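Local coordinates for protein alcohol dehydrogenase (Escherichia coli, PDB 5VM2) that is a zinc-containing oxidoreductase of unknown specificity, involved in membrane biogenesis, that probably oxidises an alcohol group with NAD or NADP as acceptor, at residues 86-91 with 149-154; 113-118 with 122-127; 137-140 with 144-147. One frame throughout, in Å; residues are numbered along the deposited sequence.

Interaction 1 of 3, residues 86-91 with 149-154. With MG (magnesium ion), chain C.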
loop_
_atom_site.group_PDB
_atom_site.type_symbol
_atom_site.label_atom_id
_atom_site.label_comp_id
_atom_site.label_asym_id
_atom_site.label_seq_id
_atom_site.Cartn_x
_atom_site.Cartn_y
_atom_site.Cartn_z
ATOM N N ARG A 86 15.131 13.976 6.720
ATOM C CA ARG A 86 13.789 13.636 6.279
ATOM C C ARG A 86 13.772 12.163 5.900
ATOM O O ARG A 86 14.625 11.702 5.134
ATOM C CB ARG A 86 13.362 14.510 5.100
ATOM C CG ARG A 86 13.476 16.001 5.385
ATOM C CD ARG A 86 13.107 16.848 4.168
ATOM N NE ARG A 86 13.897 16.484 2.995
ATOM C CZ ARG A 86 13.432 15.766 1.976
ATOM N NH1 ARG A 86 12.178 15.339 1.978
ATOM N NH2 ARG A 86 14.224 15.473 0.953
ATOM N N VAL A 87 12.813 11.424 6.457
ATOM C CA VAL A 87 12.779 9.974 6.334
ATOM C C VAL A 87 11.343 9.507 6.136
ATOM O O VAL A 87 10.384 10.230 6.413
ATOM C CB VAL A 87 13.376 9.272 7.580
ATOM C CG1 VAL A 87 14.845 9.631 7.769
ATOM C CG2 VAL A 87 12.569 9.631 8.819
ATOM N N ASN A 88 11.204 8.278 5.655
ATOM C CA ASN A 88 9.956 7.544 5.788
ATOM C C ASN A 88 10.221 6.293 6.619
ATOM O O ASN A 88 11.361 5.990 6.978
ATOM C CB ASN A 88 9.334 7.220 4.421
ATOM C CG ASN A 88 10.172 6.268 3.574
ATOM O OD1 ASN A 88 11.089 5.606 4.055
ATOM N ND2 ASN A 88 9.832 6.185 2.291
ATOM N N ILE A 89 9.158 5.565 6.938
ATOM C CA ILE A 89 9.275 4.367 7.752
ATOM C C ILE A 89 8.592 3.214 7.034
ATOM O O ILE A 89 7.547 3.389 6.393
ATOM C CB ILE A 89 8.687 4.570 9.166
ATOM C CG1 ILE A 89 7.183 4.813 9.109
ATOM C CG2 ILE A 89 9.394 5.717 9.899
ATOM C CD1 ILE A 89 6.481 4.414 10.381
ATOM N N GLU A 90 9.217 2.045 7.099
ATOM C CA GLU A 90 8.562 0.806 6.720
ATOM C C GLU A 90 7.784 0.307 7.928
ATOM O O GLU A 90 8.400 -0.025 8.950
ATOM C CB GLU A 90 9.583 -0.229 6.271
ATOM C CG GLU A 90 8.973 -1.513 5.737
ATOM C CD GLU A 90 10.003 -2.463 5.135
ATOM O OE1 GLU A 90 11.128 -2.022 4.814
ATOM O OE2 GLU A 90 9.680 -3.662 4.981
ATOM N N PRO A 91 6.452 0.263 7.877
ATOM C CA PRO A 91 5.661 0.121 9.108
ATOM C C PRO A 91 5.574 -1.293 9.664
ATOM O O PRO A 91 4.953 -1.478 10.718
ATOM C CB PRO A 91 4.274 0.624 8.679
ATOM C CG PRO A 91 4.209 0.332 7.226
ATOM C CD PRO A 91 5.608 0.504 6.695
ATOM N N THR A 149 5.775 9.338 2.067
ATOM C CA THR A 149 4.622 8.633 2.609
ATOM C C THR A 149 4.085 7.612 1.615
ATOM O O THR A 149 3.703 6.499 1.996
ATOM C CB THR A 149 3.537 9.642 2.984
ATOM O OG1 THR A 149 4.058 10.554 3.959
ATOM C CG2 THR A 149 2.319 8.939 3.551
ATOM N N LEU A 150 4.065 7.968 0.331
ATOM C CA LEU A 150 3.474 7.059 -0.640
ATOM C C LEU A 150 4.430 5.972 -1.107
ATOM O O LEU A 150 4.013 5.093 -1.866
ATOM C CB LEU A 150 2.963 7.852 -1.842
ATOM C CG LEU A 150 2.121 9.054 -1.419
ATOM C CD1 LEU A 150 2.183 10.143 -2.471
ATOM C CD2 LEU A 150 0.687 8.624 -1.146
ATOM N N VAL A 151 5.650 5.921 -0.570
ATOM C CA VAL A 151 6.516 4.778 -0.839
ATOM C C VAL A 151 5.859 3.488 -0.363
ATOM O O VAL A 151 5.990 2.435 -1.000
ATOM C CB VAL A 151 7.896 4.984 -0.190
ATOM C CG1 VAL A 151 8.681 3.666 -0.171
ATOM C CG2 VAL A 151 8.672 6.076 -0.925
ATOM N N GLU A 152 5.117 3.553 0.748
ATOM C CA GLU A 152 4.522 2.337 1.304
ATOM C C GLU A 152 3.560 1.656 0.335
ATOM O O GLU A 152 3.759 0.465 0.035
ATOM C CB GLU A 152 3.869 2.654 2.655
ATOM C CG GLU A 152 3.659 1.439 3.547
ATOM C CD GLU A 152 2.355 0.712 3.268
ATOM O OE1 GLU A 152 1.564 1.201 2.430
ATOM O OE2 GLU A 152 2.119 -0.345 3.891
ATOM N N PRO A 153 2.514 2.314 -0.183
ATOM C CA PRO A 153 1.676 1.622 -1.171
ATOM C C PRO A 153 2.413 1.331 -2.466
ATOM O O PRO A 153 2.137 0.309 -3.106
ATOM C CB PRO A 153 0.500 2.586 -1.388
ATOM C CG PRO A 153 1.041 3.936 -1.007
ATOM C CD PRO A 153 1.987 3.659 0.126
ATOM N N ALA A 154 3.352 2.191 -2.871
ATOM C CA ALA A 154 4.165 1.875 -4.042
ATOM C C ALA A 154 4.978 0.606 -3.812
ATOM O O ALA A 154 5.154 -0.204 -4.730
ATOM C CB ALA A 154 5.081 3.050 -4.381
HETATM MG MG MG C . -0.439 1.099 2.715
HETATM O O HOH W 1 -1.138 -0.114 1.418
#

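Interaction 2 of 3, residues 113-118 with 122-127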
loop_
_atom_site.group_PDB
_atom_site.type_symbol
_atom_site.label_atom_id
_atom_site.label_comp_id
_atom_site.label_asym_id
_atom_site.label_seq_id
_atom_site.Cartn_x
_atom_site.Cartn_y
_atom_site.Cartn_z
ATOM N N ASP A 113 5.378 -6.593 13.944
ATOM C CA ASP A 113 4.705 -5.481 14.609
ATOM C C ASP A 113 4.442 -4.440 13.529
ATOM O O ASP A 113 5.346 -3.705 13.126
ATOM C CB ASP A 113 5.557 -4.930 15.747
ATOM C CG ASP A 113 4.981 -3.664 16.359
ATOM O OD1 ASP A 113 5.651 -3.027 17.198
ATOM O OD2 ASP A 113 3.845 -3.306 15.992
ATOM N N PHE A 114 3.186 -4.404 13.096
ATOM C CA PHE A 114 2.746 -3.527 12.022
ATOM C C PHE A 114 1.933 -2.383 12.612
ATOM O O PHE A 114 1.094 -2.601 13.494
ATOM C CB PHE A 114 1.922 -4.296 10.986
ATOM C CG PHE A 114 1.787 -3.579 9.673
ATOM C CD1 PHE A 114 0.724 -2.720 9.445
ATOM C CD2 PHE A 114 2.735 -3.748 8.676
ATOM C CE1 PHE A 114 0.597 -2.056 8.246
ATOM C CE2 PHE A 114 2.618 -3.083 7.470
ATOM C CZ PHE A 114 1.547 -2.234 7.252
ATOM N N MET A 115 2.193 -1.169 12.127
ATOM C CA MET A 115 1.539 0.021 12.651
ATOM C C MET A 115 0.023 -0.106 12.609
ATOM O O MET A 115 -0.546 -0.677 11.674
ATOM C CB MET A 115 1.967 1.254 11.857
ATOM C CG MET A 115 3.407 1.656 12.066
ATOM S SD MET A 115 3.551 3.448 12.039
ATOM C CE MET A 115 3.355 3.819 13.779
ATOM N N ALA A 116 -0.624 0.430 13.646
ATOM C CA ALA A 116 -2.078 0.560 13.709
ATOM C C ALA A 116 -2.785 -0.790 13.697
ATOM O O ALA A 116 -3.924 -0.890 13.232
ATOM C CB ALA A 116 -2.606 1.437 12.569
ATOM N N THR A 117 -2.071 -1.801 14.211
ATOM C CA THR A 117 -2.565 -3.188 14.349
ATOM C C THR A 117 -2.491 -3.858 15.699
ATOM O O THR A 117 -2.028 -3.313 16.661
ATOM C CB THR A 117 -2.101 -4.217 13.316
ATOM O OG1 THR A 117 -0.750 -4.562 13.585
ATOM C CG2 THR A 117 -2.277 -3.721 11.963
ATOM N N GLN A 118 -2.770 -5.142 15.640
ATOM C CA GLN A 118 -3.104 -6.050 16.754
ATOM C C GLN A 118 -2.566 -5.917 18.199
ATOM O O GLN A 118 -3.356 -6.026 19.138
ATOM C CB GLN A 118 -2.896 -7.503 16.298
ATOM C CG GLN A 118 -3.047 -8.530 17.408
ATOM C CD GLN A 118 -1.716 -8.929 18.016
ATOM O OE1 GLN A 118 -0.685 -8.919 17.342
ATOM N NE2 GLN A 118 -1.733 -9.284 19.296
ATOM N N ARG A 122 -0.589 1.241 17.538
ATOM C CA ARG A 122 0.075 2.529 17.388
ATOM C C ARG A 122 -0.211 3.094 16.003
ATOM O O ARG A 122 0.168 2.492 14.995
ATOM C CB ARG A 122 1.580 2.384 17.579
ATOM C CG ARG A 122 2.043 1.909 18.940
ATOM C CD ARG A 122 3.528 1.529 18.892
ATOM N NE ARG A 122 4.366 2.581 18.310
ATOM C CZ ARG A 122 4.812 2.587 17.054
ATOM N NH1 ARG A 122 4.497 1.598 16.226
ATOM N NH2 ARG A 122 5.564 3.590 16.620
ATOM N N GLY A 123 -0.860 4.254 15.949
ATOM C CA GLY A 123 -1.189 4.873 14.681
ATOM C C GLY A 123 -0.147 5.885 14.234
ATOM O O GLY A 123 0.522 6.518 15.045
ATOM N N ALA A 124 -0.015 6.025 12.911
ATOM C CA ALA A 124 0.860 7.050 12.358
ATOM C C ALA A 124 0.261 8.443 12.493
ATOM O O ALA A 124 0.992 9.434 12.393
ATOM C CB ALA A 124 1.163 6.749 10.890
ATOM N N LEU A 125 -1.050 8.539 12.715
ATOM C CA LEU A 125 -1.729 9.820 12.910
ATOM C C LEU A 125 -1.383 10.353 14.298
ATOM O O LEU A 125 -2.118 10.184 15.274
ATOM C CB LEU A 125 -3.234 9.665 12.722
ATOM C CG LEU A 125 -3.653 9.341 11.287
ATOM C CD1 LEU A 125 -5.114 8.922 11.223
ATOM C CD2 LEU A 125 -3.396 10.534 10.383
ATOM N N THR A 126 -0.223 10.999 14.376
ATOM C CA THR A 126 0.270 11.621 15.596
ATOM C C THR A 126 1.367 12.590 15.189
ATOM O O THR A 126 1.898 12.512 14.079
ATOM C CB THR A 126 0.792 10.580 16.597
ATOM O OG1 THR A 126 1.273 11.234 17.783
ATOM C CG2 THR A 126 1.913 9.764 15.979
ATOM N N HIS A 127 1.690 13.522 16.087
ATOM C CA HIS A 127 2.739 14.483 15.767
ATOM C C HIS A 127 4.127 13.871 15.893
ATOM O O HIS A 127 5.030 14.239 15.132
ATOM C CB HIS A 127 2.628 15.721 16.662
ATOM C CG HIS A 127 1.489 16.624 16.306
ATOM N ND1 HIS A 127 1.474 17.385 15.157
ATOM C CD2 HIS A 127 0.328 16.892 16.950
ATOM C CE1 HIS A 127 0.349 18.079 15.105
ATOM N NE2 HIS A 127 -0.363 17.798 16.181
HETATM O O HOH W 2 0.890 -0.942 16.406
#

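Interaction 3 of 3, residues 137-140 with 144-147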
loop_
_atom_site.group_PDB
_atom_site.type_symbol
_atom_site.label_atom_id
_atom_site.label_comp_id
_atom_site.label_asym_id
_atom_site.label_seq_id
_atom_site.Cartn_x
_atom_site.Cartn_y
_atom_site.Cartn_z
ATOM N N TYR A 137 14.084 4.998 6.479
ATOM C CA TYR A 137 14.826 5.220 5.244
ATOM C C TYR A 137 14.890 6.708 4.942
ATOM O O TYR A 137 13.861 7.388 4.938
ATOM C CB TYR A 137 14.182 4.469 4.068
ATOM C CG TYR A 137 14.026 2.984 4.315
ATOM C CD1 TYR A 137 12.943 2.491 5.037
ATOM C CD2 TYR A 137 14.969 2.075 3.846
ATOM C CE1 TYR A 137 12.802 1.139 5.281
ATOM C CE2 TYR A 137 14.832 0.716 4.082
ATOM C CZ TYR A 137 13.745 0.257 4.801
ATOM O OH TYR A 137 13.598 -1.091 5.045
ATOM N N LYS A 138 16.094 7.206 4.682
ATOM C CA LYS A 138 16.241 8.614 4.364
ATOM C C LYS A 138 15.697 8.893 2.968
ATOM O O LYS A 138 15.902 8.114 2.034
ATOM C CB LYS A 138 17.709 9.021 4.450
ATOM C CG LYS A 138 18.077 10.208 3.596
ATOM C CD LYS A 138 17.719 11.485 4.324
ATOM C CE LYS A 138 18.611 12.647 3.947
ATOM N NZ LYS A 138 18.218 13.802 4.760
ATOM N N LEU A 139 15.000 9.997 2.841
ATOM C CA LEU A 139 14.481 10.372 1.535
ATOM C C LEU A 139 15.548 11.122 0.740
ATOM O O LEU A 139 16.288 11.934 1.305
ATOM C CB LEU A 139 13.243 11.250 1.686
ATOM C CG LEU A 139 12.121 10.666 2.540
ATOM C CD1 LEU A 139 11.043 11.708 2.788
ATOM C CD2 LEU A 139 11.541 9.428 1.870
ATOM N N PRO A 140 15.654 10.863 -0.564
ATOM C CA PRO A 140 16.505 11.705 -1.410
ATOM C C PRO A 140 16.078 13.161 -1.311
ATOM O O PRO A 140 14.934 13.482 -0.978
ATOM C CB PRO A 140 16.275 11.147 -2.820
ATOM C CG PRO A 140 15.821 9.727 -2.594
ATOM C CD PRO A 140 15.040 9.754 -1.311
ATOM N N ASP A 144 9.963 14.749 -1.459
ATOM C CA ASP A 144 9.413 15.387 -0.272
ATOM C C ASP A 144 8.743 14.342 0.618
ATOM O O ASP A 144 8.632 13.161 0.272
ATOM C CB ASP A 144 8.451 16.514 -0.657
ATOM C CG ASP A 144 7.311 16.048 -1.545
ATOM O OD1 ASP A 144 6.569 15.128 -1.141
ATOM O OD2 ASP A 144 7.145 16.621 -2.642
ATOM N N THR A 145 8.283 14.785 1.789
ATOM C CA THR A 145 7.751 13.837 2.759
ATOM C C THR A 145 6.385 13.295 2.360
ATOM O O THR A 145 5.996 12.228 2.847
ATOM C CB THR A 145 7.686 14.480 4.145
ATOM O OG1 THR A 145 7.072 15.769 4.045
ATOM C CG2 THR A 145 9.088 14.632 4.719
ATOM N N MET A 146 5.648 13.992 1.491
ATOM C CA MET A 146 4.418 13.401 0.972
ATOM C C MET A 146 4.723 12.255 0.016
ATOM O O MET A 146 4.036 11.229 0.036
ATOM C CB MET A 146 3.554 14.447 0.276
ATOM C CG MET A 146 2.198 13.890 -0.115
ATOM S SD MET A 146 1.205 15.015 -1.093
ATOM C CE MET A 146 2.106 14.996 -2.644
ATOM N N GLU A 147 5.735 12.419 -0.842
ATOM C CA GLU A 147 6.177 11.302 -1.672
ATOM C C GLU A 147 6.732 10.173 -0.815
ATOM O O GLU A 147 6.477 8.995 -1.088
ATOM C CB GLU A 147 7.229 11.769 -2.677
ATOM C CG GLU A 147 6.692 12.627 -3.814
ATOM C CD GLU A 147 7.801 13.164 -4.708
ATOM O OE1 GLU A 147 7.920 12.709 -5.866
ATOM O OE2 GLU A 147 8.556 14.044 -4.248
#

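Interaction 1 of 3, residues 86-91 with 149-154
Asn88 and Val151 meet where strand 86-89 of the GroES-like domain of this zinc-type alcohol dehydrogenase lies against helix 145-163. Their side chains cross at about a right angle, the amide end of the asparagine pushing against the branched valine: Asn88 ND2 is 3.4 Å from Val151 CB and equally near Val151 CG2. The asparagine carries its CG between its backbone N and its carbonyl carbon (chi1 65°), a rotation that sends the amide out from the strand to the helix. The polar need of that buried ND2 is met one step before the helical segment, by a hydrogen bond to the carbonyl oxygen of Gly148, so the same nitrogen grips the helix backbone and rests on the valine. Tyr297 of helix 297-305 touches Asn88, Pro91 and Glu152 as well.

Farther along, the ring of Pro91 lies obliquely against the aliphatic part of Glu152, with Pro91 CD 3.8 Å from Glu152 CG. The glutamate chain leaves anti to its backbone N and then bends at chi2 (-86°), which swings the carboxylate across to the metal, still beside the helix backbone. The helix is kinked here: Glu152 N has only a weak bond, to Thr149 O, and Pro153 N has no hydrogen to give. His65 and Glu66 complete the protein part of the magnesium site, and Tyr293 OH hydrogen-bonds to Glu152 OE2, helping to fix how the carboxylate is rotated. The other oxygen, Glu152 OE1, binds magnesium at 2.0 Å, and a water sits 1.9 Å from the same ion.

Interaction 2 of 3, residues 113-118 with 122-127
Met115 lays its terminal methyl against the guanidinium of Arg122, CE standing 3.5 Å from Arg122 NH1 and 3.6 Å from Arg122 NH2. The two chains approach obliquely, and both are bent: the methionine at chi2 and chi3, the arginine at chi3 (51°), a fold that brings the guanidinium back to the methionine methyl. On the inner side Met115 SD packs on Ala124 CB at 4.2 Å, so the methionine lies between the guanidinium and the alanine methyl.

The backbones come together beside this pair. Ala116 follows Met115 in a type II beta turn from Phe114 to Thr117, and its N gives a weak, bent bond to Arg122 O (2.6 Å, 129° at the hydrogen). Within the turn, Thr117 OG1 donates to Phe114 O at 2.7 Å, reaching it from 34° out of the carbonyl plane. A water accepts from Arg122 N and donates weakly to Phe114 O, giving a second, indirect link between the segments.

This loop pairing belongs to the GroES-like domain, where Phe114 meets the magnesium ligand His65 and Ala124 bonds through its backbone to Gly64. Asp113 OD1 lies 4.9 Å from Arg122 NH1, too far for a salt bridge. Across this contact the guanidinium meets a methyl by van der Waals contact, while the backbone of Arg122 makes the polar links; any pull from the carboxylate is probably modest.

Interaction 3 of 3, residues 137-140 with 144-147
Van der Waals contact between Leu139 and the N-cap and first turn of helix 145-163 joins the two segments. One branch does the touching: Leu139 CD1 comes within 3.9 Å of Thr145 CA, 4.0 Å of Thr145 CG2 and 3.8 Å of the carbonyl oxygen Asp144 O. The leucine thus presses its methyl onto the backbone at the helix start as much as onto a side chain. Thr145 turns its methyl anti to the carbonyl carbon and its hydroxyl between N and that carbon (chi1 48°), which divides the residue: CG2 faces the leucine, while OG1 hydrogen-bonds to Glu34 OE1.

The polar interactions lie within the helical segment and form a capping box. Asp144 is the N-cap, and its OD1 accepts from Glu147 N at 2.9 Å, nearly along the C-O axis and almost straight at 164°. In return Asp144 N donates to Glu147 OE2 at 3.2 Å, arriving on the anti side of that oxygen and 24° out of the carboxylate plane. This reciprocal pair ties off the first helical turn. A charged partner follows outside it, for Asp144 OD2 makes a salt bridge with Lys312.

Strand 136-138 runs antiparallel to strand 86-89, with Leu139 touching Arg86 and Asn88 there. Helix 297-305 touches both segments, Ile301 and Ser305 meeting Pro140 and Ile304 meeting Glu147, while Thr145 and Met146 rest on Tyr35 of strand 28-37.

In the fold
Interaction 1 closes a long loop in which interactions 2 and 3 are nested one after the other. Interactions 1 and 3, with centres about 8 Å apart, share helix 145-163: its start packs on Leu139, just past strand 136-138, its next turns on the neighbouring strand 86-89, so one helix meets two adjacent strands of the same sheet. Interaction 2 lies about 13 Å from interaction 1, centre to centre, and touches it where Pro91 and Ile89 meet Met115, and Pro91 and Glu152 meet Phe114. Interactions 2 and 3 do not touch. Interaction 1 thus connects them and carries Glu152, one of the three protein ligands of magnesium, so the same helix also reaches the metal site.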